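Local structure of putative glycosyltransferase (GalT1) (4PHR) at residues Pro77-Phe80 / Ser81-Arg85; Phe93-Arg96 / His97-Lys100. The protein is a putative glycosyltransferase, probably transferring sugar from a nucleotide donor, represented here by its GT-D-fold domain with bound UDP and manganese. All coordinates share one frame; numbering follows the deposited sequence.

Interaction 1 (Pro77-Phe80 / Ser81-Arg85); sequences PDVF and SNMDR
D78 and R85 are joined by an end-on salt bridge that spans the loop between strand 72-76 and helix 88-100. D78 is the centre of an inverse gamma turn, and R85 lies in the 3-10 segment 83-85. R85 NH1 donates to D78 OD2 at 2.8 Å and NH2 donates to OD1 at 3.0 Å, the latter nearly straight (173°). Both oxygens lie close to the guanidinium plane but are met from above the carboxylate plane, the two planes standing 71° apart. The anti torsion (chi1 -176°) places the D78 carboxylate beside the R85 guanidinium.

The same guanidinium also ties down the loop backbone. NE of R85 reaches N82 O at 2.8 Å, in plane and almost linear, while NH2 gives a more bent bond to S81 O at 2.9 Å.

M83 CE packs 4.1 Å from V79 CB and lies 3.6 Å from the V79 carbonyl O. Within 77-80, V79 CG2 sits over the centre of the F80 ring.

The carbonyl of D78 accepts a hydrogen bond from Y86 OH. Four bonds from three nitrogens fix the rotation of the R85 guanidinium; its charge is probably offset by the buried D78 carboxylate, an arrangement that would favour the ionised form of D78.

Interaction 2 (Phe93-Arg96 / His97-Lys100); sequences FWER and HFLK
The W94 indole presents the edge of its six-membered ring to one face of the H97 imidazole, an offset edge-to-face pair with planes at 83° and centroids 5.3 Å apart. W94 CZ3 makes the closest approach, 3.7 Å from H97 CD2. One face of the indole is covered by F93 CD2, and F118 also meets this ring. The F98 ring carries E95 CA over one face, a CH-pi contact 3.8 Å from the ring centroid and 15° off the normal. F98 CD1 also lies 3.2 Å from W94 O. This placement follows from chi1 of 64°, which sets CG between the backbone N and the carbonyl carbon and folds the phenyl back over the preceding turn.

F93, W94, E95, H97 and F98 all sit on the last two turns of helix 88-100, an alpha-helix of the GT-D-fold domain, and their side chains pack at i to i+3 and i to i+4 spacings. Successive i to i+4 backbone bonds run from the N-H groups of H97, F98, L99 and K100 to the carbonyls of F93, W94, E95 and R96. W94 and H97 lie against helix 36-42, where both touch D36. E95, F98 and L99 pack against helix 2-9.

On that second side E95 and L99 lie alongside each other, pointing the same way, with E95 CG 3.6 Å from L99 CD1. The R96 chain, bent at chi2 and chi3, brings NH2 obliquely to 3.4 Å from L99 CD1; the strong polar partner of that nitrogen is E2 OE2 on helix 2-9. H97 NE2 is hydrogen-bonded to Y105 OH, which anchors the far end of the imidazole.

Overall arrangement
Interaction 1 comes first along the chain, in the loop leaving strand 72-76 of the three-stranded parallel sheet; interaction 2 follows on helix 88-100, into which that loop leads. Their centres are about 12 Å apart, and they pack directly: V79 CG1 lies 3.5 Å from W94 CG, and P77 CG lies 3.6 Å from W94 CZ3. M83 CE and V79 O both approach F98 CE1. The loop thus folds back on the helix it precedes, within the GT-D-fold domain. Interaction 2 comes nearer the manganese-UDP site through W94, whose side chain is about 7 Å from the manganese ion; interaction 1 lies farther from the ligands, the V79 side chain being about 11 Å from the metal.

Interaction 1 (Pro77-Phe80 / Ser81-Arg85)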
loop_
_atom_site.group_PDB
_atom_site.type_symbol
_atom_site.label_atom_id
_atom_site.label_comp_id
_atom_site.label_asym_id
_atom_site.label_seq_id
_atom_site.Cartn_x
_atom_site.Cartn_y
_atom_site.Cartn_z
ATOM N N PRO A 77 -9.493 2.299 -3.864
ATOM C CA PRO A 77 -9.444 3.703 -3.451
ATOM C C PRO A 77 -10.788 4.150 -2.868
ATOM O O PRO A 77 -11.844 3.836 -3.413
ATOM C CB PRO A 77 -9.127 4.439 -4.764
ATOM C CG PRO A 77 -8.452 3.391 -5.645
ATOM C CD PRO A 77 -9.197 2.128 -5.297
ATOM N N ASP A 78 -10.746 4.892 -1.770
ATOM C CA ASP A 78 -11.973 5.262 -1.072
ATOM C C ASP A 78 -12.468 6.587 -1.640
ATOM O O ASP A 78 -12.351 7.633 -1.007
ATOM C CB ASP A 78 -11.707 5.342 0.439
ATOM C CG ASP A 78 -12.955 5.621 1.246
ATOM O OD1 ASP A 78 -14.058 5.671 0.665
ATOM O OD2 ASP A 78 -12.825 5.783 2.479
ATOM N N VAL A 79 -13.009 6.531 -2.853
ATOM C CA VAL A 79 -13.296 7.737 -3.624
ATOM C C VAL A 79 -14.673 7.708 -4.270
ATOM O O VAL A 79 -15.038 8.618 -5.021
ATOM C CB VAL A 79 -12.243 7.952 -4.735
ATOM C CG1 VAL A 79 -10.856 8.123 -4.138
ATOM C CG2 VAL A 79 -12.263 6.805 -5.729
ATOM N N PHE A 80 -15.437 6.665 -3.974
ATOM C CA PHE A 80 -16.721 6.458 -4.634
ATOM C C PHE A 80 -17.876 7.123 -3.901
ATOM O O PHE A 80 -18.921 7.392 -4.491
ATOM C CB PHE A 80 -16.945 4.963 -4.861
ATOM C CG PHE A 80 -15.869 4.347 -5.701
ATOM C CD1 PHE A 80 -15.805 4.614 -7.060
ATOM C CD2 PHE A 80 -14.904 3.543 -5.131
ATOM C CE1 PHE A 80 -14.807 4.074 -7.834
ATOM C CE2 PHE A 80 -13.895 3.002 -5.905
ATOM C CZ PHE A 80 -13.849 3.266 -7.255
ATOM N N SER A 81 -17.669 7.407 -2.623
ATOM C CA SER A 81 -18.595 8.224 -1.849
ATOM C C SER A 81 -17.792 9.186 -0.980
ATOM O O SER A 81 -16.630 8.928 -0.657
ATOM C CB SER A 81 -19.494 7.348 -0.977
ATOM O OG SER A 81 -20.436 6.638 -1.769
ATOM N N ASN A 82 -18.410 10.303 -0.626
ATOM C CA ASN A 82 -17.788 11.284 0.252
ATOM C C ASN A 82 -16.424 11.727 -0.269
ATOM O O ASN A 82 -15.435 11.781 0.464
ATOM C CB ASN A 82 -17.702 10.749 1.688
ATOM C CG ASN A 82 -17.540 11.856 2.709
ATOM O OD1 ASN A 82 -17.694 13.037 2.386
ATOM N ND2 ASN A 82 -17.245 11.485 3.952
ATOM N N MET A 83 -16.389 12.045 -1.556
ATOM C CA MET A 83 -15.190 12.561 -2.193
ATOM C C MET A 83 -14.786 13.915 -1.604
ATOM O O MET A 83 -13.628 14.319 -1.698
ATOM C CB MET A 83 -15.418 12.674 -3.708
ATOM C CG MET A 83 -14.241 13.258 -4.470
ATOM S SD MET A 83 -12.942 12.035 -4.756
ATOM C CE MET A 83 -13.403 11.472 -6.389
ATOM N N ASP A 84 -15.737 14.606 -0.975
ATOM C CA ASP A 84 -15.472 15.925 -0.396
ATOM C C ASP A 84 -14.445 15.919 0.751
ATOM O O ASP A 84 -14.008 16.979 1.196
ATOM C CB ASP A 84 -16.773 16.593 0.074
ATOM C CG ASP A 84 -17.668 17.016 -1.078
ATOM O OD1 ASP A 84 -17.249 16.888 -2.250
ATOM O OD2 ASP A 84 -18.786 17.506 -0.812
ATOM N N ARG A 85 -14.065 14.735 1.222
ATOM C CA ARG A 85 -13.008 14.609 2.233
ATOM C C ARG A 85 -11.646 15.058 1.723
ATOM O O ARG A 85 -10.743 15.344 2.513
ATOM C CB ARG A 85 -12.864 13.152 2.672
ATOM C CG ARG A 85 -13.956 12.647 3.581
ATOM C CD ARG A 85 -13.826 11.146 3.765
ATOM N NE ARG A 85 -14.236 10.416 2.563
ATOM C CZ ARG A 85 -14.085 9.106 2.387
ATOM N NH1 ARG A 85 -13.499 8.370 3.325
ATOM N NH2 ARG A 85 -14.504 8.536 1.261
#

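Interaction 2 (Phe93-Arg96 / His97-Lys100)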
loop_
_atom_site.group_PDB
_atom_site.type_symbol
_atom_site.label_atom_id
_atom_site.label_comp_id
_atom_site.label_asym_id
_atom_site.label_seq_id
_atom_site.Cartn_x
_atom_site.Cartn_y
_atom_site.Cartn_z
ATOM N N PHE A 93 -8.107 14.245 -9.672
ATOM C CA PHE A 93 -7.355 13.070 -10.086
ATOM C C PHE A 93 -8.215 11.804 -10.049
ATOM O O PHE A 93 -8.252 11.014 -11.006
ATOM C CB PHE A 93 -6.120 12.860 -9.204
ATOM C CG PHE A 93 -5.408 11.582 -9.505
ATOM C CD1 PHE A 93 -4.493 11.515 -10.545
ATOM C CD2 PHE A 93 -5.699 10.428 -8.790
ATOM C CE1 PHE A 93 -3.862 10.323 -10.850
ATOM C CE2 PHE A 93 -5.070 9.233 -9.092
ATOM C CZ PHE A 93 -4.152 9.178 -10.118
ATOM N N TRP A 94 -8.900 11.599 -8.929
ATOM C CA TRP A 94 -9.624 10.349 -8.723
ATOM C C TRP A 94 -10.871 10.225 -9.589
ATOM O O TRP A 94 -11.176 9.144 -10.097
ATOM C CB TRP A 94 -9.932 10.121 -7.238
ATOM C CG TRP A 94 -8.706 9.652 -6.511
ATOM C CD1 TRP A 94 -8.008 10.325 -5.548
ATOM C CD2 TRP A 94 -8.024 8.408 -6.707
ATOM N NE1 TRP A 94 -6.936 9.573 -5.134
ATOM C CE2 TRP A 94 -6.927 8.389 -5.825
ATOM C CE3 TRP A 94 -8.238 7.303 -7.545
ATOM C CZ2 TRP A 94 -6.045 7.312 -5.754
ATOM C CZ3 TRP A 94 -7.365 6.236 -7.472
ATOM C CH2 TRP A 94 -6.284 6.246 -6.583
ATOM N N GLU A 95 -11.597 11.321 -9.777
ATOM C CA GLU A 95 -12.751 11.258 -10.664
ATOM C C GLU A 95 -12.310 10.991 -12.104
ATOM O O GLU A 95 -12.912 10.175 -12.800
ATOM C CB GLU A 95 -13.589 12.532 -10.577
ATOM C CG GLU A 95 -14.800 12.463 -11.493
ATOM C CD GLU A 95 -15.775 13.619 -11.326
ATOM O OE1 GLU A 95 -16.300 13.816 -10.208
ATOM O OE2 GLU A 95 -16.036 14.311 -12.324
ATOM N N ARG A 96 -11.237 11.652 -12.551
ATOM C CA ARG A 96 -10.711 11.361 -13.890
ATOM C C ARG A 96 -10.347 9.888 -14.006
ATOM O O ARG A 96 -10.602 9.247 -15.031
ATOM C CB ARG A 96 -9.479 12.204 -14.220
ATOM C CG ARG A 96 -9.746 13.685 -14.415
ATOM C CD ARG A 96 -10.389 13.939 -15.755
ATOM N NE ARG A 96 -11.837 13.842 -15.683
ATOM C CZ ARG A 96 -12.629 13.822 -16.749
ATOM N NH1 ARG A 96 -12.113 13.871 -17.970
ATOM N NH2 ARG A 96 -13.934 13.750 -16.593
ATOM N N HIS A 97 -9.756 9.358 -12.942
ATOM C CA HIS A 97 -9.312 7.979 -12.920
ATOM C C HIS A 97 -10.469 7.010 -13.055
ATOM O O HIS A 97 -10.455 6.135 -13.928
ATOM C CB HIS A 97 -8.542 7.684 -11.631
ATOM C CG HIS A 97 -8.246 6.228 -11.432
ATOM N ND1 HIS A 97 -7.195 5.591 -12.058
ATOM C CD2 HIS A 97 -8.876 5.280 -10.698
ATOM C CE1 HIS A 97 -7.184 4.316 -11.708
ATOM N NE2 HIS A 97 -8.198 4.099 -10.888
ATOM N N PHE A 98 -11.475 7.131 -12.193
ATOM C CA PHE A 98 -12.523 6.131 -12.254
ATOM C C PHE A 98 -13.471 6.318 -13.436
ATOM O O PHE A 98 -14.134 5.373 -13.845
ATOM C CB PHE A 98 -13.226 5.880 -10.906
ATOM C CG PHE A 98 -13.981 7.052 -10.345
ATOM C CD1 PHE A 98 -13.717 7.493 -9.059
ATOM C CD2 PHE A 98 -15.000 7.656 -11.060
ATOM C CE1 PHE A 98 -14.431 8.548 -8.506
ATOM C CE2 PHE A 98 -15.719 8.707 -10.514
ATOM C CZ PHE A 98 -15.436 9.150 -9.231
ATOM N N LEU A 99 -13.493 7.515 -14.011
ATOM C CA LEU A 99 -14.226 7.719 -15.255
ATOM C C LEU A 99 -13.506 7.036 -16.427
ATOM O O LEU A 99 -14.133 6.360 -17.252
ATOM C CB LEU A 99 -14.469 9.214 -15.518
ATOM C CG LEU A 99 -15.530 9.863 -14.623
ATOM C CD1 LEU A 99 -15.613 11.371 -14.870
ATOM C CD2 LEU A 99 -16.890 9.201 -14.828
ATOM N N LYS A 100 -12.187 7.189 -16.488
ATOM C CA LYS A 100 -11.391 6.496 -17.500
ATOM C C LYS A 100 -11.613 4.984 -17.412
ATOM O O LYS A 100 -11.744 4.291 -18.421
ATOM C CB LYS A 100 -9.916 6.833 -17.325
ATOM C CG LYS A 100 -8.992 6.066 -18.246
ATOM C CD LYS A 100 -7.544 6.490 -18.032
ATOM C CE LYS A 100 -6.588 5.706 -18.930
ATOM N NZ LYS A 100 -5.176 6.167 -18.763
#